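Local coordinates for protein restriction endonuclease THAI (Thermoplasma acidophilum, PDB 3NDH) that cuts double-stranded DNA as a dimeric restriction endonuclease of the PD-(D/E)XK clan, probably with metal-ion help, and intercalates into the site it recognises, at residues D26-D31 / L70-G75; R133-L138 / I152-Q157. One frame throughout, in Å; residues are numbered along the deposited sequence. Where two conformers were deposited one is given.

Contact 1: D26-D31 / L70-G75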
# COMPACT_ATOMS: atom_id res chain seq x y z
N ASP A 26 21.80 20.61 -9.55
CA ASP A 26 22.84 20.44 -8.53
C ASP A 26 23.67 19.20 -8.89
O ASP A 26 23.15 18.09 -8.93
CB ASP A 26 22.15 20.33 -7.16
CG ASP A 26 23.09 20.07 -6.01
OD1 ASP A 26 24.17 19.46 -6.23
OD2 ASP A 26 22.77 20.52 -4.89
N ARG A 27 24.95 19.41 -9.16
CA ARG A 27 25.84 18.35 -9.62
C ARG A 27 25.96 17.18 -8.64
O ARG A 27 26.05 16.02 -9.05
CB ARG A 27 27.23 18.93 -9.90
CG ARG A 27 28.16 18.02 -10.69
CD ARG A 27 27.50 17.33 -11.89
NE ARG A 27 26.80 18.26 -12.78
CZ ARG A 27 26.19 17.89 -13.91
NH1 ARG A 27 26.20 16.62 -14.28
NH2 ARG A 27 25.58 18.80 -14.66
N LEU A 28 25.98 17.50 -7.35
CA LEU A 28 26.05 16.46 -6.31
C LEU A 28 24.76 15.64 -6.26
O LEU A 28 24.80 14.43 -6.18
CB LEU A 28 26.35 17.07 -4.94
CG LEU A 28 26.54 16.05 -3.80
CD1 LEU A 28 27.66 15.05 -4.11
CD2 LEU A 28 26.80 16.80 -2.50
N ILE A 29 23.62 16.32 -6.36
CA ILE A 29 22.34 15.63 -6.44
C ILE A 29 22.27 14.72 -7.67
O ILE A 29 21.85 13.57 -7.58
CB ILE A 29 21.16 16.64 -6.46
CG1 ILE A 29 21.07 17.39 -5.12
CG2 ILE A 29 19.83 15.93 -6.78
CD1 ILE A 29 20.73 16.56 -3.90
N ILE A 30 22.69 15.24 -8.82
CA ILE A 30 22.70 14.44 -10.04
C ILE A 30 23.53 13.18 -9.82
O ILE A 30 23.09 12.08 -10.14
CB ILE A 30 23.24 15.25 -11.24
CG1 ILE A 30 22.25 16.36 -11.62
CG2 ILE A 30 23.60 14.35 -12.43
CD1 ILE A 30 22.85 17.40 -12.54
N ASP A 31 24.72 13.33 -9.25
CA ASP A 31 25.63 12.19 -9.06
C ASP A 31 25.07 11.19 -8.04
O ASP A 31 25.18 9.97 -8.23
CB ASP A 31 27.02 12.66 -8.62
CG ASP A 31 27.79 13.38 -9.73
OD1 ASP A 31 27.45 13.24 -10.92
OD2 ASP A 31 28.76 14.09 -9.40
N LEU A 70 14.58 15.72 -1.02
CA LEU A 70 14.29 17.13 -0.82
C LEU A 70 14.77 17.59 0.55
O LEU A 70 15.37 18.64 0.67
CB LEU A 70 12.81 17.42 -0.94
CG LEU A 70 12.13 16.98 -2.23
CD1 LEU A 70 10.65 17.35 -2.23
CD2 LEU A 70 12.83 17.54 -3.46
N ILE A 71 14.51 16.79 1.59
CA ILE A 71 15.01 17.14 2.94
C ILE A 71 16.53 17.23 2.96
O ILE A 71 17.11 18.18 3.51
CB ILE A 71 14.55 16.13 4.00
CG1 ILE A 71 13.01 16.17 4.18
CG2 ILE A 71 15.24 16.41 5.33
CD1 ILE A 71 12.40 14.95 4.88
N TYR A 72 17.18 16.27 2.31
CA TYR A 72 18.64 16.26 2.21
C TYR A 72 19.18 17.58 1.64
O TYR A 72 20.07 18.16 2.24
CB TYR A 72 19.06 15.04 1.36
CG TYR A 72 20.54 15.01 0.98
CD1 TYR A 72 21.53 14.93 1.94
CD2 TYR A 72 20.93 15.05 -0.35
CE1 TYR A 72 22.88 14.91 1.58
CE2 TYR A 72 22.25 15.02 -0.71
CZ TYR A 72 23.22 14.95 0.25
OH TYR A 72 24.56 14.94 -0.14
N LYS A 73 18.64 18.05 0.52
CA LYS A 73 19.13 19.27 -0.08
C LYS A 73 18.67 20.53 0.66
O LYS A 73 19.48 21.45 0.88
CB LYS A 73 18.73 19.40 -1.55
CG LYS A 73 19.18 20.74 -2.13
CD LYS A 73 19.21 20.74 -3.62
CE LYS A 73 19.63 22.06 -4.18
NZ LYS A 73 21.03 22.45 -3.89
N PHE A 74 17.39 20.61 1.01
CA PHE A 74 16.82 21.90 1.44
C PHE A 74 16.66 22.07 2.93
O PHE A 74 16.45 23.21 3.39
CB PHE A 74 15.48 22.10 0.74
CG PHE A 74 15.60 22.20 -0.74
CD1 PHE A 74 16.15 23.34 -1.32
CD2 PHE A 74 15.20 21.17 -1.56
CE1 PHE A 74 16.26 23.43 -2.70
CE2 PHE A 74 15.33 21.25 -2.93
CZ PHE A 74 15.85 22.38 -3.50
N GLY A 75 16.78 20.99 3.69
CA GLY A 75 16.61 21.00 5.14
C GLY A 75 15.19 20.66 5.58
O GLY A 75 14.23 21.01 4.91

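Contact 2: R133-L138 / I152-Q157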
# COMPACT_ATOMS: atom_id res chain seq x y z
N ARG A 133 -2.65 21.18 -11.47
CA ARG A 133 -2.33 22.30 -10.58
C ARG A 133 -0.94 22.24 -9.94
O ARG A 133 -0.40 23.27 -9.54
CB ARG A 133 -3.37 22.39 -9.46
CG ARG A 133 -4.73 22.85 -9.91
CD ARG A 133 -5.61 23.10 -8.68
NE ARG A 133 -5.99 21.85 -8.01
CZ ARG A 133 -6.64 21.77 -6.85
NH1 ARG A 133 -6.98 22.87 -6.19
NH2 ARG A 133 -6.94 20.58 -6.34
N PHE A 134 -0.36 21.04 -9.83
CA PHE A 134 0.84 20.86 -9.02
C PHE A 134 2.05 20.38 -9.80
O PHE A 134 1.96 19.52 -10.68
CB PHE A 134 0.51 19.87 -7.89
CG PHE A 134 -0.76 20.19 -7.15
CD1 PHE A 134 -0.91 21.41 -6.52
CD2 PHE A 134 -1.81 19.31 -7.13
CE1 PHE A 134 -2.09 21.73 -5.84
CE2 PHE A 134 -3.00 19.62 -6.47
CZ PHE A 134 -3.14 20.82 -5.83
N ASP A 135 3.21 20.94 -9.45
CA ASP A 135 4.50 20.42 -9.91
C ASP A 135 4.59 18.93 -9.66
O ASP A 135 4.15 18.46 -8.61
CB ASP A 135 5.65 21.12 -9.16
CG ASP A 135 5.84 22.57 -9.58
OD1 ASP A 135 5.39 22.96 -10.69
OD2 ASP A 135 6.46 23.32 -8.79
N LEU A 136 5.14 18.22 -10.63
CA LEU A 136 5.22 16.76 -10.61
C LEU A 136 6.68 16.32 -10.67
O LEU A 136 7.45 16.81 -11.50
CB LEU A 136 4.46 16.21 -11.82
CG LEU A 136 4.58 14.73 -12.18
CD1 LEU A 136 4.06 13.85 -11.06
CD2 LEU A 136 3.81 14.46 -13.47
N ILE A 137 7.05 15.42 -9.75
CA ILE A 137 8.29 14.65 -9.84
C ILE A 137 7.88 13.23 -10.23
O ILE A 137 7.19 12.54 -9.48
CB ILE A 137 9.10 14.63 -8.54
CG1 ILE A 137 9.55 16.05 -8.17
CG2 ILE A 137 10.33 13.70 -8.68
CD1 ILE A 137 10.23 16.14 -6.78
N LEU A 138 8.24 12.83 -11.46
CA LEU A 138 7.92 11.54 -12.02
C LEU A 138 9.18 10.70 -12.12
O LEU A 138 10.12 11.10 -12.76
CB LEU A 138 7.29 11.71 -13.41
CG LEU A 138 6.96 10.42 -14.17
CD1 LEU A 138 5.83 9.67 -13.54
CD2 LEU A 138 6.67 10.73 -15.65
N ILE A 152 8.37 18.00 -13.87
CA ILE A 152 7.41 18.47 -14.85
C ILE A 152 6.62 19.60 -14.19
O ILE A 152 5.73 19.33 -13.39
CB ILE A 152 6.48 17.32 -15.31
CG1 ILE A 152 7.31 16.13 -15.84
CG2 ILE A 152 5.55 17.83 -16.38
CD1 ILE A 152 6.53 14.88 -16.19
N PRO A 153 6.97 20.85 -14.49
CA PRO A 153 6.28 21.98 -13.88
C PRO A 153 4.77 21.96 -14.11
O PRO A 153 4.30 21.47 -15.14
CB PRO A 153 6.91 23.20 -14.56
CG PRO A 153 8.24 22.74 -15.04
CD PRO A 153 8.06 21.29 -15.39
N ASP A 154 4.03 22.49 -13.15
CA ASP A 154 2.59 22.67 -13.31
C ASP A 154 2.22 23.36 -14.64
O ASP A 154 1.26 22.97 -15.30
CB ASP A 154 1.95 23.42 -12.13
CG ASP A 154 2.63 24.74 -11.77
OD1 ASP A 154 3.56 25.21 -12.44
OD2 ASP A 154 2.22 25.31 -10.73
N TYR A 155 3.00 24.34 -15.05
CA TYR A 155 2.66 25.09 -16.28
C TYR A 155 2.86 24.25 -17.56
O TYR A 155 2.18 24.46 -18.56
CB TYR A 155 3.40 26.44 -16.35
CG TYR A 155 4.89 26.41 -16.13
CD1 TYR A 155 5.77 26.10 -17.16
CD2 TYR A 155 5.44 26.74 -14.90
CE1 TYR A 155 7.13 26.09 -16.96
CE2 TYR A 155 6.80 26.72 -14.69
CZ TYR A 155 7.64 26.39 -15.73
OH TYR A 155 9.00 26.38 -15.52
N VAL A 156 3.78 23.29 -17.52
CA VAL A 156 3.91 22.35 -18.64
C VAL A 156 2.66 21.46 -18.76
O VAL A 156 2.09 21.29 -19.85
CB VAL A 156 5.17 21.48 -18.50
CG1 VAL A 156 5.11 20.30 -19.49
CG2 VAL A 156 6.42 22.33 -18.74
N GLN A 157 2.22 20.91 -17.64
CA GLN A 157 1.01 20.10 -17.62
C GLN A 157 -0.20 20.90 -18.09
O GLN A 157 -1.02 20.42 -18.89
CB GLN A 157 0.75 19.57 -16.21
CG GLN A 157 1.86 18.69 -15.66
CD GLN A 157 1.70 18.51 -14.19
OE1 GLN A 157 0.69 17.96 -13.74
NE2 GLN A 157 2.71 18.94 -13.41
O HOH W 1 0.32 17.27 -11.19

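Contact 1: D26-D31 / L70-G75
D26 and K73 carry the polar part of this contact. Their side chains reach toward each other tip to tip and close a salt bridge of 2.8 Å between K73 NZ and D26 OD2. The carboxylate offers its anti lone pair, away from OD1, and that other oxygen turns back on its own chain. As N-cap of helix 27-46, D26 accepts from I29 N in a nearly straight bond (167°), with N-H above the carboxylate plane; a weak, bent bond from L28 N joins it. One carboxylate thus caps its own helix and pairs with the neighbouring one. K73 gets there with an extended chain that bends only at the end, NZ swinging round at chi4 66°. E9, directly after the His-tag in sequence, is a weak, long ion-pair partner of K73 and brings a like charge close to D26 OD2.

The apolar part centres on I29. Its CD1 lies at the edge of the Y72 ring, near the ring plane, 3.9 Å from CE2, while CG1 passes 4.1 Å from K73 CD where the two side chains cross at about a right angle. Farther out, L28 CD2 rests 3.7 Å from Y72 OH, and W222 of the second subunit packs on Y72.

L23 of helix 19-25 touches both I29 and K73. The short helical segments run nearly antiparallel (156°), with axes 11.7 Å apart, a wide spacing bridged by long side chains: this is the packing of two antiparallel helices, tied by a salt bridge from the N-cap residue D26, beside the subunit interface.

Contact 2: R133-L138 / I152-Q157
Q157 reaches back from the first turn of helix 154-164 to the main chain just before L136, at F134. From CB, its CG stands anti to the carbonyl carbon (chi1 -61°), and the chain runs extended to CD. At the tip the amide divides its work. NE2 donates to F134 O at 2.9 Å, tilted somewhat from both the carbonyl and amide planes, and sits 3.6 Å from L136 CB; weaker bonds run from it to I152 O and P153 O. OE1 accepts from a water, 2.7 Å away, which also donates to F134 O, so that carbonyl takes both the amide and the water.

I152 O is shared in turn, since L136 N donates to it as well. The return bond, from I152 N to L136 O, is 2.8 Å long and almost straight (176°), completing an antiparallel hydrogen-bonded pair. Beside it L136 and I152 point the same way, CD2 to CD1 at 3.9 Å, and I192 and M193 of helix 186-194 pack on I152.

At the helix start D135 OD1 accepts from D154 N at 2.8 Å, nearly along its C-O axis. The D154 carboxylate lies close, OD1 to OD1 3.4 Å, an approach of like charges that the helix N-terminus probably offsets. The arrangement is a strand-to-helix junction at the open end of the β-hairpin 135-141/146-152, in the central mixed sheet of the PD-(D/E)XK fold.

Overall arrangement
Both contacts are partly buried, but contact 2 lies nearer the middle of the chain, about 12 Å from its centre against about 17 Å for contact 1. They share no helix or strand. Contact 1 joins two helices through side chains alone, with one ion pair beside an apolar patch of I29, L28 and the Y72 ring and the second subunit nearby. Contact 2 depends on backbone pairing and on polar side chains that bind backbone atoms where strand 146-152 gives way to a helix; its L136 side chain is about 7 Å from the bound sodium ion. The centres of contact 1 and contact 2 are about 19 Å apart, and although the nearest atoms of contact 1 and contact 2 come to about 4 Å, the two do not touch.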